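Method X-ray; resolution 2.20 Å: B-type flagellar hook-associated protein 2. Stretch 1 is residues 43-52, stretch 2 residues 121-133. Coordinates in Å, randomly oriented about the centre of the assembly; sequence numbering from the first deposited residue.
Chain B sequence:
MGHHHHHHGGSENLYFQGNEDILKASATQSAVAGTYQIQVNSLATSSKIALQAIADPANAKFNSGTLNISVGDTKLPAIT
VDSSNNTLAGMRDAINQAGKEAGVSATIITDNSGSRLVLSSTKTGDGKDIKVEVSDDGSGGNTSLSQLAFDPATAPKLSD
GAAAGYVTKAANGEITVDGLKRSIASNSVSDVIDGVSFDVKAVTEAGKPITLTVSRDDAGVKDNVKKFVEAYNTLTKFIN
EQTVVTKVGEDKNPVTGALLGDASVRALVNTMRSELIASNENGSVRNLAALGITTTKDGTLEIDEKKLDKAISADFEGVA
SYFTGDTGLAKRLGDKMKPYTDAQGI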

# COMPACT_ATOMS: atom_id res chain seq x y z
N LEU B 43 12.83 -51.49 -7.02
CA LEU B 43 11.46 -51.39 -6.52
C LEU B 43 10.69 -52.69 -6.73
O LEU B 43 11.01 -53.47 -7.62
CB LEU B 43 10.73 -50.23 -7.22
CG LEU B 43 11.40 -48.86 -7.14
CD1 LEU B 43 10.67 -47.85 -8.02
CD2 LEU B 43 11.46 -48.38 -5.71
N ALA B 44 9.67 -52.91 -5.90
CA ALA B 44 8.76 -54.03 -6.12
C ALA B 44 7.86 -53.69 -7.30
O ALA B 44 7.37 -52.57 -7.41
CB ALA B 44 7.93 -54.31 -4.88
N THR B 45 7.66 -54.65 -8.19
CA THR B 45 6.85 -54.41 -9.38
C THR B 45 5.64 -55.33 -9.46
O THR B 45 5.60 -56.38 -8.82
CB THR B 45 7.69 -54.58 -10.67
OG1 THR B 45 8.18 -55.92 -10.75
CG2 THR B 45 8.86 -53.61 -10.68
N SER B 46 4.65 -54.93 -10.25
CA SER B 46 3.47 -55.74 -10.46
C SER B 46 3.48 -56.28 -11.88
O SER B 46 4.34 -55.92 -12.67
CB SER B 46 2.20 -54.92 -10.20
OG SER B 46 2.11 -53.81 -11.07
N SER B 47 2.53 -57.15 -12.20
CA SER B 47 2.52 -57.77 -13.51
C SER B 47 1.70 -56.96 -14.51
O SER B 47 0.66 -56.40 -14.17
CB SER B 47 1.97 -59.20 -13.42
OG SER B 47 1.99 -59.83 -14.69
N LYS B 48 2.19 -56.93 -15.75
CA LYS B 48 1.48 -56.29 -16.85
C LYS B 48 1.87 -57.00 -18.14
O LYS B 48 3.04 -57.02 -18.53
CB LYS B 48 1.80 -54.79 -16.93
CG LYS B 48 1.16 -54.07 -18.12
CD LYS B 48 1.30 -52.56 -18.02
CE LYS B 48 0.73 -51.86 -19.25
NZ LYS B 48 0.88 -50.38 -19.21
N ILE B 49 0.88 -57.60 -18.79
CA ILE B 49 1.15 -58.40 -19.97
C ILE B 49 0.34 -57.94 -21.17
O ILE B 49 -0.63 -57.18 -21.03
CB ILE B 49 0.84 -59.89 -19.72
CG1 ILE B 49 -0.67 -60.12 -19.65
CG2 ILE B 49 1.52 -60.37 -18.45
CD1 ILE B 49 -1.07 -61.57 -19.62
N ALA B 50 0.73 -58.41 -22.34
CA ALA B 50 0.00 -58.11 -23.57
C ALA B 50 -0.21 -59.40 -24.34
O ALA B 50 0.74 -60.13 -24.61
CB ALA B 50 0.76 -57.10 -24.42
N LEU B 51 -1.46 -59.70 -24.67
CA LEU B 51 -1.78 -60.95 -25.36
C LEU B 51 -1.55 -60.79 -26.86
O LEU B 51 -1.14 -59.72 -27.31
CB LEU B 51 -3.22 -61.38 -25.06
CG LEU B 51 -3.59 -61.45 -23.58
CD1 LEU B 51 -5.05 -61.83 -23.41
CD2 LEU B 51 -2.68 -62.43 -22.83
N GLN B 52 -1.80 -61.85 -27.62
CA GLN B 52 -1.60 -61.81 -29.06
C GLN B 52 -2.47 -60.74 -29.71
O GLN B 52 -3.58 -60.47 -29.25
CB GLN B 52 -1.92 -63.17 -29.70
CG GLN B 52 -0.81 -64.19 -29.60
CD GLN B 52 -1.13 -65.49 -30.33
OE1 GLN B 52 -1.60 -65.47 -31.46
NE2 GLN B 52 -0.86 -66.62 -29.68
N SER B 121 -2.03 -56.02 -13.23
CA SER B 121 -2.30 -56.39 -11.85
C SER B 121 -1.74 -55.34 -10.90
O SER B 121 -0.79 -54.65 -11.23
CB SER B 121 -1.71 -57.77 -11.54
OG SER B 121 -1.73 -58.02 -10.15
N THR B 122 -2.33 -55.22 -9.72
CA THR B 122 -1.85 -54.25 -8.75
C THR B 122 -1.07 -54.89 -7.61
O THR B 122 -0.65 -54.21 -6.67
CB THR B 122 -3.01 -53.43 -8.14
OG1 THR B 122 -3.91 -54.31 -7.46
CG2 THR B 122 -3.75 -52.68 -9.22
N LYS B 123 -0.86 -56.20 -7.70
CA LYS B 123 -0.16 -56.91 -6.64
C LYS B 123 1.32 -56.93 -6.95
O LYS B 123 1.75 -57.49 -7.96
CB LYS B 123 -0.71 -58.33 -6.48
CG LYS B 123 -0.25 -59.04 -5.21
CD LYS B 123 -0.96 -58.50 -3.98
CE LYS B 123 -0.28 -58.96 -2.70
NZ LYS B 123 0.55 -57.89 -2.09
N THR B 124 2.11 -56.32 -6.07
CA THR B 124 3.56 -56.32 -6.24
C THR B 124 4.18 -57.53 -5.56
O THR B 124 3.62 -58.07 -4.60
CB THR B 124 4.18 -55.04 -5.66
OG1 THR B 124 3.72 -54.83 -4.32
CG2 THR B 124 3.81 -53.83 -6.51
N GLY B 125 5.32 -57.98 -6.07
CA GLY B 125 6.06 -59.07 -5.45
C GLY B 125 6.47 -60.16 -6.41
O GLY B 125 5.97 -60.21 -7.53
N ASP B 126 7.39 -61.02 -5.99
CA ASP B 126 7.81 -62.16 -6.80
C ASP B 126 6.68 -63.16 -7.00
O ASP B 126 5.99 -63.53 -6.05
CB ASP B 126 9.01 -62.87 -6.15
CG ASP B 126 10.28 -62.04 -6.21
OD1 ASP B 126 10.53 -61.39 -7.25
OD2 ASP B 126 11.04 -62.05 -5.21
N GLY B 127 6.50 -63.62 -8.24
CA GLY B 127 5.55 -64.68 -8.54
C GLY B 127 4.11 -64.25 -8.74
O GLY B 127 3.25 -65.08 -9.05
N LYS B 128 3.82 -62.97 -8.57
CA LYS B 128 2.46 -62.48 -8.75
C LYS B 128 2.25 -62.10 -10.21
O LYS B 128 1.75 -61.02 -10.52
CB LYS B 128 2.17 -61.28 -7.84
CG LYS B 128 2.16 -61.60 -6.35
CD LYS B 128 3.56 -61.59 -5.78
CE LYS B 128 3.61 -61.92 -4.31
NZ LYS B 128 5.02 -61.97 -3.83
N ASP B 129 2.63 -63.00 -11.11
CA ASP B 129 2.46 -62.78 -12.54
C ASP B 129 1.04 -63.12 -12.97
O ASP B 129 0.41 -64.00 -12.39
CB ASP B 129 3.46 -63.63 -13.34
CG ASP B 129 4.90 -63.16 -13.17
OD1 ASP B 129 5.15 -61.93 -13.17
OD2 ASP B 129 5.79 -64.03 -13.05
N ILE B 130 0.54 -62.43 -13.99
CA ILE B 130 -0.79 -62.71 -14.52
C ILE B 130 -0.72 -63.90 -15.48
O ILE B 130 0.12 -63.92 -16.39
CB ILE B 130 -1.39 -61.49 -15.26
CG1 ILE B 130 -1.40 -60.26 -14.35
CG2 ILE B 130 -2.81 -61.79 -15.72
CD1 ILE B 130 -1.85 -58.99 -15.05
N LYS B 131 -1.59 -64.88 -15.28
CA LYS B 131 -1.62 -66.07 -16.13
C LYS B 131 -3.00 -66.25 -16.76
O LYS B 131 -4.02 -66.03 -16.11
CB LYS B 131 -1.23 -67.32 -15.34
CG LYS B 131 -1.19 -68.59 -16.18
CD LYS B 131 -0.65 -69.78 -15.40
CE LYS B 131 -0.35 -70.95 -16.34
NZ LYS B 131 0.22 -72.14 -15.64
N VAL B 132 -3.01 -66.66 -18.03
CA VAL B 132 -4.24 -66.88 -18.76
C VAL B 132 -4.28 -68.29 -19.35
O VAL B 132 -3.45 -68.64 -20.20
CB VAL B 132 -4.42 -65.86 -19.90
CG1 VAL B 132 -5.75 -66.10 -20.61
CG2 VAL B 132 -4.34 -64.44 -19.37
N GLU B 133 -5.22 -69.10 -18.87
CA GLU B 133 -5.43 -70.45 -19.39
C GLU B 133 -6.69 -70.50 -20.26
O GLU B 133 -7.72 -69.94 -19.90
CB GLU B 133 -5.54 -71.45 -18.24
CG GLU B 133 -4.21 -71.86 -17.63
CD GLU B 133 -4.35 -72.52 -16.27
OE1 GLU B 133 -5.22 -72.08 -15.48
OE2 GLU B 133 -3.59 -73.46 -15.98

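The apolar centre of the contact is small and built from four branched aliphatic side chains. Ile-49, Leu-51, Ile-130 and Val-132 all direct their CA-to-CB bonds toward the opposing stretch, and all four are buried. Ile-49 (chi1 72°, p; chi2 t) places CD1 4.3 Å from Ile-130 CG2 and 4.4 Å from Val-132 CG2, so one methyl group reaches both Ile-130 and Val-132. Leu-51, in the m,t rotamer, brings CD2 to 4.3 Å from Val-132 CG2. These separations are those of loose van der Waals packing, without interlocking. The alternation along the sequence fits this arrangement: Lys-48 and Lys-131 point their CA-to-CB bonds away, leaving the inward positions to apolar side chains; Lys-48 is buried all the same, with NZ hydrogen-bonded elsewhere in the structure.

Moving outward, Ser-47 forms the junction between apolar and polar contacts and loses more surface to the other stretch, 93 Å², than any other residue. Its t rotamer (chi1 -178°) sets OG to accept a hydrogen bond from Ile-130 N at 3.1 Å, with an angle of 161° at the hydrogen. The same OG lies 3.4 Å from Ile-130 CG1, and Ser-47 CB is 3.4 Å from Lys-128 O; a short side chain suits such close quarters. The backbone of Ser-47 contributes as well: its O accepts from Ser-121 N at 2.9 Å and 159°.

Ser-46, chi1 61° (p), also points toward stretch 2. Its OG is 3.0 Å from Ser-121 O, a distance suited to a hydrogen bond, although another acceptor is within reach of the same proton. Ser-121, in turn, uses OG within its own stretch, accepting from Lys-123 N at 3.2 Å and 172°, which ties Lys-123 back to Ser-121.

At the outer edge, the backbones approach most closely, with Ser-46 CA and Thr-124 CA 4.3 Å apart. Thr-45 O accepts from Gly-125 N at 3.2 Å (156°) and also receives a CA-H...O contact from Thr-124 CA at 3.3 Å; Ser-46 CA makes another to Lys-123 O at 3.5 Å. Thr-45 turns its own CA-to-CB bond away; its contacts here are made by its carbonyl O. Carbon meets carbon where Thr-124 CB lies 3.9 Å from Ala-44 CB.

Gly-125 opens a type II turn ending at Lys-128. Its phi/psi of 131/165° would jam a CB against the preceding carbonyl, and that CB would also meet Lys-128 NZ, which donates to Asp-126 O at 2.9 Å. In all, 522 Å² is buried, summed over both sides.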